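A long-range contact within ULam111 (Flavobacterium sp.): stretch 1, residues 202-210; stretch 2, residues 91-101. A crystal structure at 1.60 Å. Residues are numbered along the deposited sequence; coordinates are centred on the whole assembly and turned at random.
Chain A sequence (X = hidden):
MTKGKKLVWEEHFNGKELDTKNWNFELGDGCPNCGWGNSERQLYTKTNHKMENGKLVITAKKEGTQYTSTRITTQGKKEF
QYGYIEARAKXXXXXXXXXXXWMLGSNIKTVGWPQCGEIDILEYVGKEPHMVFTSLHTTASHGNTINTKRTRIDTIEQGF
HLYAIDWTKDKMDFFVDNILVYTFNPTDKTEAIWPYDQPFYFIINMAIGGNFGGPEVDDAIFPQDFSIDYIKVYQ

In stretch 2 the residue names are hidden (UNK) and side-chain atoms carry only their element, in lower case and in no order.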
# COMPACT_ATOMS: atom_id res chain seq x y z
N PHE A 202 -16.31 -17.52 -4.52
CA PHE A 202 -15.62 -16.51 -5.34
C PHE A 202 -16.43 -16.11 -6.55
O PHE A 202 -17.16 -16.92 -7.08
CB PHE A 202 -14.27 -17.04 -5.83
CG PHE A 202 -13.32 -17.33 -4.73
CD1 PHE A 202 -12.77 -16.29 -3.99
CD2 PHE A 202 -12.94 -18.63 -4.43
CE1 PHE A 202 -11.88 -16.55 -2.96
CE2 PHE A 202 -12.05 -18.90 -3.40
CZ PHE A 202 -11.51 -17.86 -2.67
N ILE A 203 -16.27 -14.86 -6.97
CA ILE A 203 -16.79 -14.38 -8.25
C ILE A 203 -15.68 -13.61 -8.95
O ILE A 203 -14.99 -12.80 -8.32
CB ILE A 203 -18.02 -13.47 -8.10
CG1 ILE A 203 -19.12 -14.13 -7.25
CG2 ILE A 203 -18.56 -13.07 -9.48
CD1 ILE A 203 -19.00 -13.79 -5.74
N ILE A 204 -15.48 -13.88 -10.24
CA ILE A 204 -14.64 -13.04 -11.10
C ILE A 204 -15.52 -12.54 -12.23
O ILE A 204 -16.21 -13.33 -12.88
CB ILE A 204 -13.44 -13.81 -11.68
CG1 ILE A 204 -12.54 -14.32 -10.57
CG2 ILE A 204 -12.62 -12.92 -12.62
CD1 ILE A 204 -11.41 -15.24 -11.06
N ASN A 205 -15.52 -11.23 -12.49
CA ASN A 205 -16.33 -10.76 -13.61
C ASN A 205 -15.79 -9.45 -14.15
O ASN A 205 -14.95 -8.79 -13.54
CB ASN A 205 -17.80 -10.58 -13.21
CG ASN A 205 -18.03 -9.35 -12.38
OD1 ASN A 205 -17.80 -9.36 -11.16
ND2 ASN A 205 -18.47 -8.26 -13.02
N MET A 206 -16.28 -9.06 -15.32
CA MET A 206 -15.99 -7.72 -15.81
C MET A 206 -17.26 -7.12 -16.40
O MET A 206 -17.78 -7.59 -17.42
CB MET A 206 -14.85 -7.73 -16.83
CG MET A 206 -14.62 -6.37 -17.50
SD MET A 206 -13.05 -6.16 -18.37
CE MET A 206 -12.93 -7.71 -19.26
N ALA A 207 -17.81 -6.14 -15.70
CA ALA A 207 -19.02 -5.45 -16.15
C ALA A 207 -18.71 -4.22 -17.02
O ALA A 207 -17.58 -3.73 -17.06
CB ALA A 207 -19.87 -5.06 -14.96
N ILE A 208 -19.72 -3.75 -17.73
CA ILE A 208 -19.61 -2.61 -18.63
C ILE A 208 -20.73 -1.62 -18.34
O ILE A 208 -21.90 -1.99 -18.39
CB ILE A 208 -19.69 -3.04 -20.10
CG1 ILE A 208 -18.50 -3.94 -20.43
CG2 ILE A 208 -19.76 -1.80 -21.02
CD1 ILE A 208 -18.64 -4.71 -21.75
N GLY A 209 -20.36 -0.39 -18.00
CA GLY A 209 -21.35 0.65 -17.76
C GLY A 209 -22.19 0.41 -16.53
O GLY A 209 -21.74 -0.23 -15.59
N GLY A 210 -23.42 0.93 -16.52
CA GLY A 210 -24.28 0.74 -15.37
C GLY A 210 -24.13 1.75 -14.25
O GLY A 210 -23.38 2.72 -14.35
N UNK A 91 -5.30 -5.32 -14.80
CA UNK A 91 -6.57 -4.64 -15.05
C UNK A 91 -6.82 -4.30 -16.51
O UNK A 91 -5.87 -4.03 -17.25
c UNK A 91 -6.63 -3.34 -14.25
c UNK A 91 -6.40 -2.09 -12.09
c UNK A 91 -7.87 -4.14 -12.25
c UNK A 91 -6.59 -3.47 -12.73
N UNK A 92 -8.11 -4.29 -16.91
CA UNK A 92 -8.51 -3.61 -18.15
C UNK A 92 -8.50 -2.12 -17.88
O UNK A 92 -8.50 -1.72 -16.71
c UNK A 92 -9.93 -4.10 -18.38
c UNK A 92 -10.46 -4.23 -16.97
c UNK A 92 -9.28 -4.74 -16.14
N UNK A 93 -8.51 -1.29 -18.92
CA UNK A 93 -8.48 0.15 -18.70
C UNK A 93 -9.50 0.85 -19.57
O UNK A 93 -9.84 0.36 -20.65
c UNK A 93 -6.07 0.16 -18.00
c UNK A 93 -7.09 0.73 -18.97
c UNK A 93 -6.66 0.42 -20.38
N UNK A 94 -10.01 1.97 -19.09
CA UNK A 94 -10.87 2.81 -19.91
C UNK A 94 -12.21 3.12 -19.27
O UNK A 94 -12.71 2.38 -18.41
N UNK A 95 -12.81 4.22 -19.70
CA UNK A 95 -14.06 4.66 -19.10
C UNK A 95 -15.21 3.71 -19.39
O UNK A 95 -15.54 3.45 -20.55
c UNK A 95 -14.42 6.07 -19.59
c UNK A 95 -16.33 8.00 -20.95
c UNK A 95 -16.00 8.02 -19.48
c UNK A 95 -15.68 6.62 -18.96
n UNK A 95 -17.04 9.25 -21.38
N UNK A 96 -15.82 3.18 -18.32
CA UNK A 96 -16.97 2.31 -18.44
C UNK A 96 -16.70 0.87 -18.01
O UNK A 96 -17.62 0.13 -17.73
N UNK A 97 -15.43 0.49 -17.94
CA UNK A 97 -15.08 -0.88 -17.58
C UNK A 97 -15.09 -1.07 -16.05
O UNK A 97 -14.75 -0.15 -15.30
c UNK A 97 -14.65 -3.06 -19.68
c UNK A 97 -13.68 -2.74 -18.57
c UNK A 97 -12.53 -0.86 -17.31
c UNK A 97 -13.69 -1.27 -18.19
N UNK A 98 -15.53 -2.23 -15.60
CA UNK A 98 -15.58 -2.53 -14.16
C UNK A 98 -15.24 -4.00 -13.87
O UNK A 98 -16.15 -4.85 -13.74
c UNK A 98 -16.95 -2.18 -13.58
n UNK A 98 -16.58 -3.07 -9.97
c UNK A 98 -20.60 -2.78 -10.70
c UNK A 98 -16.07 -2.77 -11.21
c UNK A 98 -18.30 -2.67 -11.36
c UNK A 98 -17.95 -3.01 -10.03
c UNK A 98 -19.65 -2.56 -11.69
c UNK A 98 -20.22 -3.11 -9.39
c UNK A 98 -17.08 -2.52 -12.10
c UNK A 98 -18.91 -3.24 -9.04
N UNK A 99 -13.94 -4.29 -13.77
CA UNK A 99 -13.46 -5.61 -13.36
C UNK A 99 -13.60 -5.81 -11.86
O UNK A 99 -13.49 -4.85 -11.08
c UNK A 99 -11.60 -4.16 -13.55
c UNK A 99 -12.00 -5.59 -13.77
c UNK A 99 -12.81 -3.39 -14.07
N UNK A 100 -13.84 -7.05 -11.45
CA UNK A 100 -13.98 -7.34 -10.03
C UNK A 100 -13.58 -8.76 -9.68
O UNK A 100 -13.81 -9.70 -10.44
c UNK A 100 -15.41 -7.08 -9.58
N UNK A 101 -12.99 -8.91 -8.50
CA UNK A 101 -12.79 -10.21 -7.85
C UNK A 101 -13.35 -10.07 -6.45
O UNK A 101 -12.95 -9.17 -5.70
c UNK A 101 -10.98 -11.72 -6.86
c UNK A 101 -11.30 -10.61 -7.83
c UNK A 101 -10.09 -11.52 -5.80
c UNK A 101 -11.28 -14.00 -6.10
c UNK A 101 -11.57 -12.97 -6.99
c UNK A 101 -9.81 -12.55 -4.90
c UNK A 101 -10.40 -13.79 -5.06
O HOH W 1 -18.11 -5.71 -11.73

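Position 91 carries four carbons, forked at the second, and they reach nothing on stretch 1: this is Leu91, which takes no part in the contact. Position 92 has a ring of three carbons closed onto the backbone N, packed on Met206: proline. Pro92 points toward stretch 1, and CG of Pro92 lies 3.5 Å from SD of Met206. Position 93 has one carbon bearing two others and touches nothing on stretch 1; it is Val93, an exposed residue.

Position 94 has no side-chain atoms, and its phi of 126° with psi of 156° would jam a CB against the preceding carbonyl O. It is Gly94. Position 95 extends four carbons in a row to a terminal nitrogen, out of reach of stretch 1 and exposed: Lys95. Position 96 is again bare, its backbone against Ile208 and Gly209, and phi 113° calls for glycine by the same jam. Gly96 completes the centre of a type II turn running from Gly94 to position 97, and O of Gly96 accepts a nearly straight hydrogen bond from N of Gly209 at 2.8 Å.

Position 97 has four carbons, forked at the first, with one arm two carbons long, and they touch Met206 and Ile208: isoleucine. The N of Ile97 closes the turn through a weak 3.3 Å bond to O of Gly94. CG1 of Ile97 sits 3.5 Å from SD of Met206, and CD1 of Ile97 4.0 Å from CG1 of Ile208. At position 98 one carbon leads to fused five- and six-membered rings holding eight carbons and one nitrogen, which touch Ala207 and which only tryptophan supplies. Trp98 sets CE3 4.1 Å from CB of Ala207, while the end of the side chain leads away from stretch 1.

Position 99 shows three carbons ringed onto the backbone N, and its CA approaches O of Asn205 at 3.5 Å; hence Pro99. It lacks an N-H, but it occupies a non-hydrogen-bonded pair with Met206, where none is needed across the strands. Position 100 has a single carbon, CB, 3.7 Å from OD1 of Asn205: Ala100. Position 101 has one carbon and then a six-carbon ring, which touches Phe202 and Ile204: phenylalanine. Phe101 places CE1 3.5 Å from CD1 of Phe202 and CD1 3.9 Å from CG1 of Ile204; the two aromatic planes are near parallel but slid apart, so the rings barely overlap.

The contact works as an antiparallel strand pair. Ala207 pairs with Trp98 through two bonds, N of Ala207 to O of Trp98 and N of Trp98 to O of Ala207, each 2.9 Å. Asn205 and Ala100 repeat the pattern: Ala100 N to Asn205 O at 2.9 Å, Asn205 N to Ala100 O at 3.1 Å. A water bridges Trp98 O and Asn205 ND2. Side chains alternate: Ile204, Met206 and Ile208 share one face with Ile97, Pro99 and Phe101, while Asn205 and Ala207 share the other with Ala100 and Trp98. The design rule is to put proline where the ladder asks for no donor and glycine where the turn demands its angles.

Stretch 2, residues 91-101: LPVGKGIWPAF
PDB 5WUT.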